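Local coordinates for protein LpxE (Aquifex aeolicus, PDB 6EBU) that probably removes the 1-phosphate group of lipid A as a membrane-embedded hydrolase of the PAP2 phosphatase superfamily, at residues I22-H27 and Y141-G147; F56-K60 and V119-E124; A67-E71 and A111-T115. The protein carries 1 engineered substitution. All coordinates share one frame. Numbering follows the deposited sequence.

Contact 1 of 3, residues I22-H27 and Y141-G147. With BOG (octyl beta-D-glucopyranoside), chain D; BOG (octyl beta-D-glucopyranoside), chain F; SO4 (sulfate ion), chain B.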
loop_
_atom_site.group_PDB
_atom_site.type_symbol
_atom_site.label_atom_id
_atom_site.label_comp_id
_atom_site.label_asym_id
_atom_site.label_seq_id
_atom_site.Cartn_x
_atom_site.Cartn_y
_atom_site.Cartn_z
ATOM N N ILE A 22 0.067 12.872 10.539
ATOM C CA ILE A 22 -0.512 12.734 9.207
ATOM C C ILE A 22 -2.032 12.807 9.266
ATOM O O ILE A 22 -2.665 13.488 8.450
ATOM C CB ILE A 22 -0.035 11.421 8.559
ATOM C CG1 ILE A 22 1.469 11.481 8.284
ATOM C CG2 ILE A 22 -0.819 11.139 7.284
ATOM C CD1 ILE A 22 2.055 10.170 7.821
ATOM N N ASN A 23 -2.640 12.119 10.235
ATOM C CA ASN A 23 -4.092 12.019 10.280
ATOM C C ASN A 23 -4.763 13.316 10.713
ATOM O O ASN A 23 -5.969 13.476 10.495
ATOM C CB ASN A 23 -4.506 10.882 11.213
ATOM C CG ASN A 23 -5.988 10.600 11.158
ATOM O OD1 ASN A 23 -6.737 10.977 12.061
ATOM N ND2 ASN A 23 -6.425 9.944 10.089
ATOM N N ASN A 24 -4.021 14.245 11.316
ATOM C CA ASN A 24 -4.601 15.512 11.745
ATOM C C ASN A 24 -4.346 16.657 10.775
ATOM O O ASN A 24 -5.071 17.656 10.819
ATOM C CB ASN A 24 -4.073 15.898 13.132
ATOM C CG ASN A 24 -4.521 14.931 14.216
ATOM O OD1 ASN A 24 -5.630 14.398 14.170
ATOM N ND2 ASN A 24 -3.657 14.703 15.198
ATOM N N ALA A 25 -3.342 16.538 9.904
ATOM C CA ALA A 25 -3.038 17.565 8.906
ATOM C C ALA A 25 -3.951 17.349 7.702
ATOM O O ALA A 25 -3.590 16.723 6.702
ATOM C CB ALA A 25 -1.566 17.516 8.520
ATOM N N ARG A 26 -5.160 17.890 7.803
ATOM C CA ARG A 26 -6.223 17.607 6.852
ATOM C C ARG A 26 -6.660 18.866 6.116
ATOM O O ARG A 26 -6.284 19.990 6.460
ATOM C CB ARG A 26 -7.426 16.974 7.556
ATOM C CG ARG A 26 -7.045 15.934 8.581
ATOM C CD ARG A 26 -8.262 15.168 9.042
ATOM N NE ARG A 26 -8.838 14.345 7.982
ATOM C CZ ARG A 26 -8.325 13.189 7.574
ATOM N NH1 ARG A 26 -7.219 12.715 8.131
ATOM N NH2 ARG A 26 -8.921 12.505 6.608
ATOM N N HIS A 27 -7.476 18.646 5.088
ATOM C CA HIS A 27 -8.076 19.677 4.253
ATOM C C HIS A 27 -9.142 19.023 3.380
ATOM O O HIS A 27 -8.975 17.869 2.965
ATOM C CB HIS A 27 -7.018 20.376 3.397
ATOM C CG HIS A 27 -7.509 21.623 2.730
ATOM N ND1 HIS A 27 -8.262 21.604 1.575
ATOM C CD2 HIS A 27 -7.365 22.929 3.062
ATOM C CE1 HIS A 27 -8.557 22.842 1.223
ATOM N NE2 HIS A 27 -8.024 23.665 2.108
ATOM N N TYR A 141 0.708 6.938 1.922
ATOM C CA TYR A 141 0.258 8.121 2.649
ATOM C C TYR A 141 -1.262 8.171 2.728
ATOM O O TYR A 141 -1.826 8.610 3.738
ATOM C CB TYR A 141 0.805 9.388 1.985
ATOM C CG TYR A 141 0.701 10.632 2.843
ATOM C CD1 TYR A 141 -0.510 11.297 2.995
ATOM C CD2 TYR A 141 1.814 11.143 3.500
ATOM C CE1 TYR A 141 -0.612 12.428 3.778
ATOM C CE2 TYR A 141 1.722 12.278 4.287
ATOM C CZ TYR A 141 0.505 12.918 4.420
ATOM O OH TYR A 141 0.401 14.047 5.197
ATOM N N GLU A 142 -1.944 7.719 1.673
ATOM C CA GLU A 142 -3.402 7.767 1.660
ATOM C C GLU A 142 -3.999 6.883 2.751
ATOM O O GLU A 142 -4.987 7.258 3.391
ATOM C CB GLU A 142 -3.924 7.355 0.283
ATOM C CG GLU A 142 -5.419 7.130 0.214
ATOM C CD GLU A 142 -5.765 5.664 0.068
ATOM O OE1 GLU A 142 -6.484 5.129 0.937
ATOM O OE2 GLU A 142 -5.305 5.045 -0.912
ATOM N N ARG A 143 -3.404 5.709 2.986
ATOM C CA ARG A 143 -3.936 4.807 4.004
ATOM C C ARG A 143 -3.882 5.443 5.388
ATOM O O ARG A 143 -4.815 5.293 6.186
ATOM C CB ARG A 143 -3.168 3.482 3.992
ATOM C CG ARG A 143 -3.141 2.776 2.642
ATOM C CD ARG A 143 -4.515 2.760 1.997
ATOM N NE ARG A 143 -5.326 1.640 2.461
ATOM C CZ ARG A 143 -6.651 1.596 2.388
ATOM N NH1 ARG A 143 -7.322 2.615 1.873
ATOM N NH2 ARG A 143 -7.306 0.531 2.835
ATOM N N ILE A 144 -2.800 6.162 5.691
ATOM C CA ILE A 144 -2.692 6.827 6.986
ATOM C C ILE A 144 -3.626 8.028 7.046
ATOM O O ILE A 144 -4.306 8.252 8.053
ATOM C CB ILE A 144 -1.232 7.228 7.260
ATOM C CG1 ILE A 144 -0.296 6.049 6.991
ATOM C CG2 ILE A 144 -1.072 7.719 8.694
ATOM C CD1 ILE A 144 1.161 6.397 7.122
ATOM N N TYR A 145 -3.677 8.817 5.967
ATOM C CA TYR A 145 -4.567 9.972 5.941
ATOM C C TYR A 145 -6.024 9.557 6.088
ATOM O O TYR A 145 -6.815 10.276 6.713
ATOM C CB TYR A 145 -4.368 10.766 4.647
ATOM C CG TYR A 145 -5.184 12.038 4.599
ATOM C CD1 TYR A 145 -4.680 13.229 5.104
ATOM C CD2 TYR A 145 -6.466 12.043 4.064
ATOM C CE1 TYR A 145 -5.427 14.393 5.071
ATOM C CE2 TYR A 145 -7.219 13.197 4.027
ATOM C CZ TYR A 145 -6.697 14.370 4.533
ATOM O OH TYR A 145 -7.448 15.524 4.502
ATOM N N ALA A 146 -6.400 8.409 5.524
ATOM C CA ALA A 146 -7.763 7.915 5.660
ATOM C C ALA A 146 -8.069 7.402 7.061
ATOM O O ALA A 146 -9.237 7.136 7.361
ATOM C CB ALA A 146 -8.021 6.808 4.636
ATOM N N GLY A 147 -7.058 7.257 7.916
ATOM C CA GLY A 147 -7.274 6.766 9.260
ATOM C C GLY A 147 -7.467 5.271 9.375
ATOM O O GLY A 147 -7.934 4.799 10.416
HETATM O O1 BOG D . 10.088 2.013 2.924
HETATM C "C1'" BOG D . 9.439 3.121 2.302
HETATM C "C2'" BOG D . 8.057 3.340 2.957
HETATM C "C3'" BOG D . 7.246 4.407 2.154
HETATM C "C4'" BOG D . 5.818 4.517 2.754
HETATM C "C5'" BOG D . 5.223 5.904 2.432
HETATM C "C6'" BOG D . 4.227 6.307 3.538
HETATM C "C7'" BOG D . 4.602 7.685 4.080
HETATM C "C8'" BOG D . 3.449 8.241 4.915
HETATM O O1 BOG F . -9.183 -3.509 1.015
HETATM C "C1'" BOG F . -8.595 -2.767 -0.052
HETATM C "C2'" BOG F . -9.664 -1.848 -0.685
HETATM C "C3'" BOG F . -8.978 -0.582 -1.288
HETATM C "C4'" BOG F . -9.701 0.701 -0.791
HETATM C "C5'" BOG F . -10.035 0.568 0.712
HETATM C "C6'" BOG F . -11.060 1.649 1.115
HETATM C "C7'" BOG F . -12.465 1.222 0.697
HETATM C "C8'" BOG F . -12.893 0.001 1.514
HETATM S S SO4 B . -5.657 -2.847 3.312
HETATM O O1 SO4 B . -5.123 -1.526 2.986
HETATM O O2 SO4 B . -6.963 -2.704 3.944
HETATM O O3 SO4 B . -4.739 -3.514 4.230
HETATM O O4 SO4 B . -5.790 -3.637 2.091
HETATM O O HOH W 1 -1.662 14.979 6.093
#

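Contact 2 of 3, residues F56-K60 and V119-E124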
loop_
_atom_site.group_PDB
_atom_site.type_symbol
_atom_site.label_atom_id
_atom_site.label_comp_id
_atom_site.label_asym_id
_atom_site.label_seq_id
_atom_site.Cartn_x
_atom_site.Cartn_y
_atom_site.Cartn_z
ATOM N N PHE A 56 1.684 -3.794 -24.338
ATOM C CA PHE A 56 2.813 -2.892 -24.522
ATOM C C PHE A 56 4.097 -3.332 -23.831
ATOM O O PHE A 56 5.168 -2.850 -24.209
ATOM C CB PHE A 56 2.454 -1.483 -24.028
ATOM C CG PHE A 56 1.246 -0.889 -24.700
ATOM C CD1 PHE A 56 1.352 -0.297 -25.948
ATOM C CD2 PHE A 56 0.009 -0.908 -24.075
ATOM C CE1 PHE A 56 0.243 0.256 -26.566
ATOM C CE2 PHE A 56 -1.104 -0.358 -24.686
ATOM C CZ PHE A 56 -0.987 0.224 -25.933
ATOM N N ARG A 57 4.026 -4.216 -22.839
ATOM C CA ARG A 57 5.199 -4.625 -22.067
ATOM C C ARG A 57 5.018 -6.065 -21.590
ATOM O O ARG A 57 5.033 -6.360 -20.399
ATOM C CB ARG A 57 5.426 -3.678 -20.890
ATOM C CG ARG A 57 6.184 -2.411 -21.229
ATOM C CD ARG A 57 7.684 -2.653 -21.279
ATOM N NE ARG A 57 8.423 -1.397 -21.365
ATOM C CZ ARG A 57 8.681 -0.761 -22.504
ATOM N NH1 ARG A 57 8.263 -1.266 -23.657
ATOM N NH2 ARG A 57 9.357 0.380 -22.491
ATOM N N LYS A 58 4.845 -6.988 -22.542
ATOM C CA LYS A 58 4.478 -8.358 -22.195
ATOM C C LYS A 58 5.532 -9.034 -21.328
ATOM O O LYS A 58 5.206 -9.934 -20.546
ATOM C CB LYS A 58 4.232 -9.175 -23.464
ATOM N N GLU A 59 6.793 -8.612 -21.439
ATOM C CA GLU A 59 7.843 -9.195 -20.610
ATOM C C GLU A 59 7.632 -8.913 -19.126
ATOM O O GLU A 59 8.214 -9.606 -18.287
ATOM C CB GLU A 59 9.210 -8.672 -21.052
ATOM C CG GLU A 59 9.381 -7.165 -20.919
ATOM C CD GLU A 59 8.950 -6.412 -22.167
ATOM O OE1 GLU A 59 8.247 -7.003 -23.015
ATOM O OE2 GLU A 59 9.318 -5.227 -22.303
ATOM N N LYS A 60 6.813 -7.920 -18.786
ATOM C CA LYS A 60 6.552 -7.568 -17.398
ATOM C C LYS A 60 5.334 -8.273 -16.819
ATOM O O LYS A 60 5.076 -8.143 -15.618
ATOM C CB LYS A 60 6.365 -6.052 -17.270
ATOM C CG LYS A 60 7.457 -5.347 -16.487
ATOM C CD LYS A 60 8.808 -5.490 -17.155
ATOM C CE LYS A 60 9.857 -4.643 -16.451
ATOM N NZ LYS A 60 9.521 -3.194 -16.504
ATOM N N VAL A 119 8.191 -3.712 -9.886
ATOM C CA VAL A 119 8.305 -4.546 -11.079
ATOM C C VAL A 119 8.274 -3.693 -12.343
ATOM O O VAL A 119 8.999 -3.962 -13.308
ATOM C CB VAL A 119 7.198 -5.616 -11.089
ATOM C CG1 VAL A 119 7.203 -6.391 -12.402
ATOM C CG2 VAL A 119 7.363 -6.558 -9.905
ATOM N N LEU A 120 7.444 -2.649 -12.361
ATOM C CA LEU A 120 7.294 -1.862 -13.578
ATOM C C LEU A 120 8.382 -0.807 -13.748
ATOM O O LEU A 120 8.584 -0.331 -14.869
ATOM C CB LEU A 120 5.914 -1.202 -13.616
ATOM C CG LEU A 120 4.721 -2.163 -13.683
ATOM C CD1 LEU A 120 3.467 -1.440 -14.148
ATOM C CD2 LEU A 120 5.026 -3.354 -14.587
ATOM N N SER A 121 9.086 -0.433 -12.677
ATOM C CA SER A 121 10.201 0.500 -12.809
ATOM C C SER A 121 11.461 -0.159 -13.353
ATOM O O SER A 121 12.358 0.549 -13.821
ATOM C CB SER A 121 10.529 1.148 -11.461
ATOM O OG SER A 121 9.430 1.885 -10.961
ATOM N N HIS A 122 11.548 -1.486 -13.299
ATOM C CA HIS A 122 12.776 -2.180 -13.662
ATOM C C HIS A 122 13.108 -1.970 -15.135
ATOM O O HIS A 122 12.280 -2.219 -16.016
ATOM C CB HIS A 122 12.642 -3.671 -13.359
ATOM C CG HIS A 122 13.895 -4.453 -13.606
ATOM N ND1 HIS A 122 14.234 -4.940 -14.850
ATOM C CD2 HIS A 122 14.888 -4.833 -12.768
ATOM C CE1 HIS A 122 15.383 -5.587 -14.768
ATOM N NE2 HIS A 122 15.800 -5.537 -13.516
ATOM N N GLY A 123 14.331 -1.510 -15.395
ATOM C CA GLY A 123 14.787 -1.297 -16.754
ATOM C C GLY A 123 14.101 -0.175 -17.497
ATOM O O GLY A 123 14.106 -0.169 -18.730
ATOM N N GLU A 124 13.512 0.780 -16.788
ATOM C CA GLU A 124 12.786 1.874 -17.412
ATOM C C GLU A 124 13.488 3.197 -17.139
ATOM O O GLU A 124 14.403 3.291 -16.318
ATOM C CB GLU A 124 11.337 1.915 -16.913
ATOM C CG GLU A 124 10.619 0.577 -17.006
ATOM C CD GLU A 124 10.247 0.199 -18.430
ATOM O OE1 GLU A 124 10.095 1.107 -19.274
ATOM O OE2 GLU A 124 10.102 -1.012 -18.704
#

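Contact 3 of 3, residues A67-E71 and A111-T115. Engineered in segment 67-71: Met-69 (natural residue Ile).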
loop_
_atom_site.group_PDB
_atom_site.type_symbol
_atom_site.label_atom_id
_atom_site.label_comp_id
_atom_site.label_asym_id
_atom_site.label_seq_id
_atom_site.Cartn_x
_atom_site.Cartn_y
_atom_site.Cartn_z
ATOM N N ALA A 67 4.860 -11.578 -8.541
ATOM C CA ALA A 67 5.099 -10.689 -7.408
ATOM C C ALA A 67 3.811 -10.398 -6.650
ATOM O O ALA A 67 3.804 -10.382 -5.414
ATOM C CB ALA A 67 5.747 -9.392 -7.889
ATOM N N ILE A 68 2.713 -10.166 -7.373
ATOM C CA ILE A 68 1.430 -9.933 -6.719
ATOM C C ILE A 68 1.001 -11.169 -5.942
ATOM O O ILE A 68 0.508 -11.070 -4.813
ATOM C CB ILE A 68 0.371 -9.509 -7.755
ATOM C CG1 ILE A 68 0.671 -8.101 -8.273
ATOM C CG2 ILE A 68 -1.020 -9.562 -7.151
ATOM C CD1 ILE A 68 0.632 -7.038 -7.202
ATOM N N MET A 69 1.196 -12.355 -6.525
ATOM C CA MET A 69 0.905 -13.591 -5.807
ATOM C C MET A 69 1.729 -13.691 -4.531
ATOM O O MET A 69 1.210 -14.077 -3.476
ATOM C CB MET A 69 1.180 -14.797 -6.703
ATOM C CG MET A 69 0.018 -15.224 -7.575
ATOM S SD MET A 69 0.454 -16.642 -8.601
ATOM C CE MET A 69 1.154 -17.749 -7.374
ATOM N N LEU A 70 3.016 -13.345 -4.609
ATOM C CA LEU A 70 3.878 -13.411 -3.432
ATOM C C LEU A 70 3.413 -12.437 -2.354
ATOM O O LEU A 70 3.219 -12.825 -1.196
ATOM C CB LEU A 70 5.328 -13.123 -3.825
ATOM C CG LEU A 70 6.082 -14.188 -4.623
ATOM C CD1 LEU A 70 7.451 -13.669 -5.048
ATOM C CD2 LEU A 70 6.217 -15.472 -3.819
ATOM N N GLU A 71 3.226 -11.163 -2.718
ATOM C CA GLU A 71 2.854 -10.171 -1.713
ATOM C C GLU A 71 1.461 -10.439 -1.157
ATOM O O GLU A 71 1.228 -10.267 0.045
ATOM C CB GLU A 71 2.952 -8.754 -2.291
ATOM C CG GLU A 71 1.993 -8.447 -3.432
ATOM C CD GLU A 71 0.711 -7.781 -2.962
ATOM O OE1 GLU A 71 0.585 -7.503 -1.750
ATOM O OE2 GLU A 71 -0.179 -7.544 -3.805
ATOM N N ALA A 111 1.368 -2.570 -0.135
ATOM C CA ALA A 111 2.192 -3.663 -0.643
ATOM C C ALA A 111 1.989 -3.861 -2.142
ATOM O O ALA A 111 2.956 -4.022 -2.895
ATOM C CB ALA A 111 1.882 -4.948 0.126
ATOM N N MET A 112 0.732 -3.849 -2.595
ATOM C CA MET A 112 0.457 -3.997 -4.022
ATOM C C MET A 112 1.025 -2.826 -4.815
ATOM O O MET A 112 1.629 -3.020 -5.878
ATOM C CB MET A 112 -1.051 -4.122 -4.259
ATOM C CG MET A 112 -1.435 -4.368 -5.714
ATOM S SD MET A 112 -3.103 -3.811 -6.135
ATOM C CE MET A 112 -2.857 -2.040 -6.230
ATOM N N ALA A 113 0.845 -1.603 -4.311
ATOM C CA ALA A 113 1.320 -0.426 -5.031
ATOM C C ALA A 113 2.838 -0.432 -5.164
ATOM O O ALA A 113 3.376 -0.099 -6.225
ATOM C CB ALA A 113 0.841 0.845 -4.330
ATOM N N PHE A 114 3.547 -0.816 -4.101
ATOM C CA PHE A 114 5.001 -0.906 -4.188
ATOM C C PHE A 114 5.444 -2.124 -4.987
ATOM O O PHE A 114 6.530 -2.110 -5.575
ATOM C CB PHE A 114 5.617 -0.926 -2.787
ATOM C CG PHE A 114 5.848 0.444 -2.216
ATOM C CD1 PHE A 114 4.833 1.109 -1.546
ATOM C CD2 PHE A 114 7.071 1.077 -2.369
ATOM C CE1 PHE A 114 5.038 2.377 -1.027
ATOM C CE2 PHE A 114 7.283 2.345 -1.853
ATOM C CZ PHE A 114 6.265 2.995 -1.182
ATOM N N THR A 115 4.622 -3.174 -5.026
ATOM C CA THR A 115 4.895 -4.295 -5.921
ATOM C C THR A 115 4.785 -3.862 -7.376
ATOM O O THR A 115 5.637 -4.199 -8.207
ATOM C CB THR A 115 3.927 -5.443 -5.638
ATOM O OG1 THR A 115 4.005 -5.814 -4.257
ATOM C CG2 THR A 115 4.265 -6.634 -6.494
#

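Contact 1 of 3, residues I22-H27 and Y141-G147
Arg-26 closes the end of helix 126-145 by giving both NH1 (2.9 Å) and NH2 (3.1 Å) to the backbone O of Tyr-145, in the final turn that Gly-147, with positive phi, finishes as a Schellman motif. Arg-26 NH1 also reaches back to Asn-23 O at 2.8 Å, and the guanidinium lies flat on the Tyr-145 ring: a stacked cation-pi pair with Arg-26 CZ 3.8 Å from the ring centroid. The rim of that ring is held too, since His-27 N donates to Tyr-145 OH at 3.2 Å and the same hydroxyl is hydrogen-bonded to Asp-31. Asn-23 ND2 adds a weak bond to Ile-144 O (3.4 Å) while bonding Asn-95.

Arg-143 of the same helix points to a sulfate site: salt-bridged to Glu-142, it binds a sulfate also held by Lys-79, Arg-86, Gly-108 and His-149, a set consistent with the phosphate pocket of PAP2 enzymes. One water links Ile-22 O, Ala-25 O and Tyr-141 OH. The apolar packing centres on Ile-22 CG2, which sits over the face of the Tyr-141 ring, 3.6 Å from Tyr-141 CZ, and 3.7 Å from Ile-144 CG2.

Contact 2 of 3, residues F56-K60 and V119-E124
Both segments are places where the chain leaves a helix. Arg-57 is the first residue to step out of helical conformation after helix 46-56, and the chain then curls back on itself, with Lys-60 N bonded to Arg-57 O at 2.9 Å, and the side chains of Arg-57 and Lys-60 both start out toward the other segment. Across from them helix 108-121 runs out into a type II beta turn from Ser-121 to Glu-124, closed by Glu-124 N to Ser-121 O at 3.2 Å; Gly-123 takes the positive-phi position of that turn. The backbones come closest at Lys-60 and Leu-120, whose CA atoms are 6.9 Å apart.

Lys-60 does most of the joining. Its NZ donates to His-122 O at 3.0 Å and, more weakly, to Val-119 O at 3.3 Å, so the ammonium sits among backbone carbonyls where helix 108-121 runs out into the turn. Lys-60 NZ also forms a salt bridge with Glu-124 OE2 at 3.2 Å. Arg-57 NE meets Glu-124 OE2 at 3.2 Å as well. A weak bond of 3.4 Å runs from Arg-57 NH2 to Glu-124 OE1. One carboxylate thus serves two cations in a small salt-bridge network. Next to the charges, the aliphatic part of Lys-60 lies against Leu-120, CG to CD2 3.7 Å.

The contact ties the connection between helices 46-56 and 61-82 to the C-terminal end of helix 108-121. Around it, Leu-120 packs on Leu-49 and Leu-53 of helix 46-56 and on Leu-132 of helix 126-145, while Val-119 rests on helices 61-82 and 151-170.

Contact 3 of 3, residues A67-E71 and A111-T115
Helix 61-82 and helix 108-121 run nearly antiparallel here: the axes of the two short segments approach to 9.8 Å with 153° between their directions. Each helix offers the same pattern of positions, Ala-67, Ile-68 and Glu-71 on one side, Ala-111, Met-112 and Thr-115 on the other.

The apolar contacts are made by Ala-67 and Ile-68 on one helix, and Thr-115 and Met-112 on the other. Ala-67 CB touches Thr-115 CG2 at 3.4 Å, a close fit helped by the small alanine. Ile-68 CD1 reaches both Met-112 CG and Thr-115 CG2, each at 3.7 Å.

The polar atoms meet carbon across the interface. Glu-71 lays its carboxylate along the facing helix, OE1 3.4 Å from Ala-111 CB and OE2 3.6 Å from Met-112 CB, while its CG comes within 3.4 Å of Thr-115 OG1. Thr-115 OG1 turns back into its own helix and donates to Ala-111 O, at a very short 2.5 Å, while the CG2 methyl of Thr-115 faces Ala-67 and Ile-68.

Helices 46-56, 126-145 and 151-170 close in around the pair, with Leu-46 against both Ile-68 and Met-112. The arrangement is plain side-by-side packing of helices in a membrane-protein bundle, here two helices of the PAP2 phosphatase fold that each also contribute to the sulfate site.

In the fold
Along the chain the segments come in a nested order: segment 22-27 first, then 56-60, 67-71, 111-115, 119-124 and finally 141-147, so contact 3 is enclosed by contact 2 and both by contact 1. Contacts 2 and 3 share helix 108-121; their centres are 15 Å apart and they touch where Val-119 CG2 meets Ala-67 CB at 3.8 Å. Contact 1 lies on the opposite side of the chain's centre, with its centre 31 Å from that of contact 2 and 23 Å from that of contact 3. The all-helical bundle is thus tied at two distant ends, through helix termini, and packed between them by helices 61-82 and 108-121.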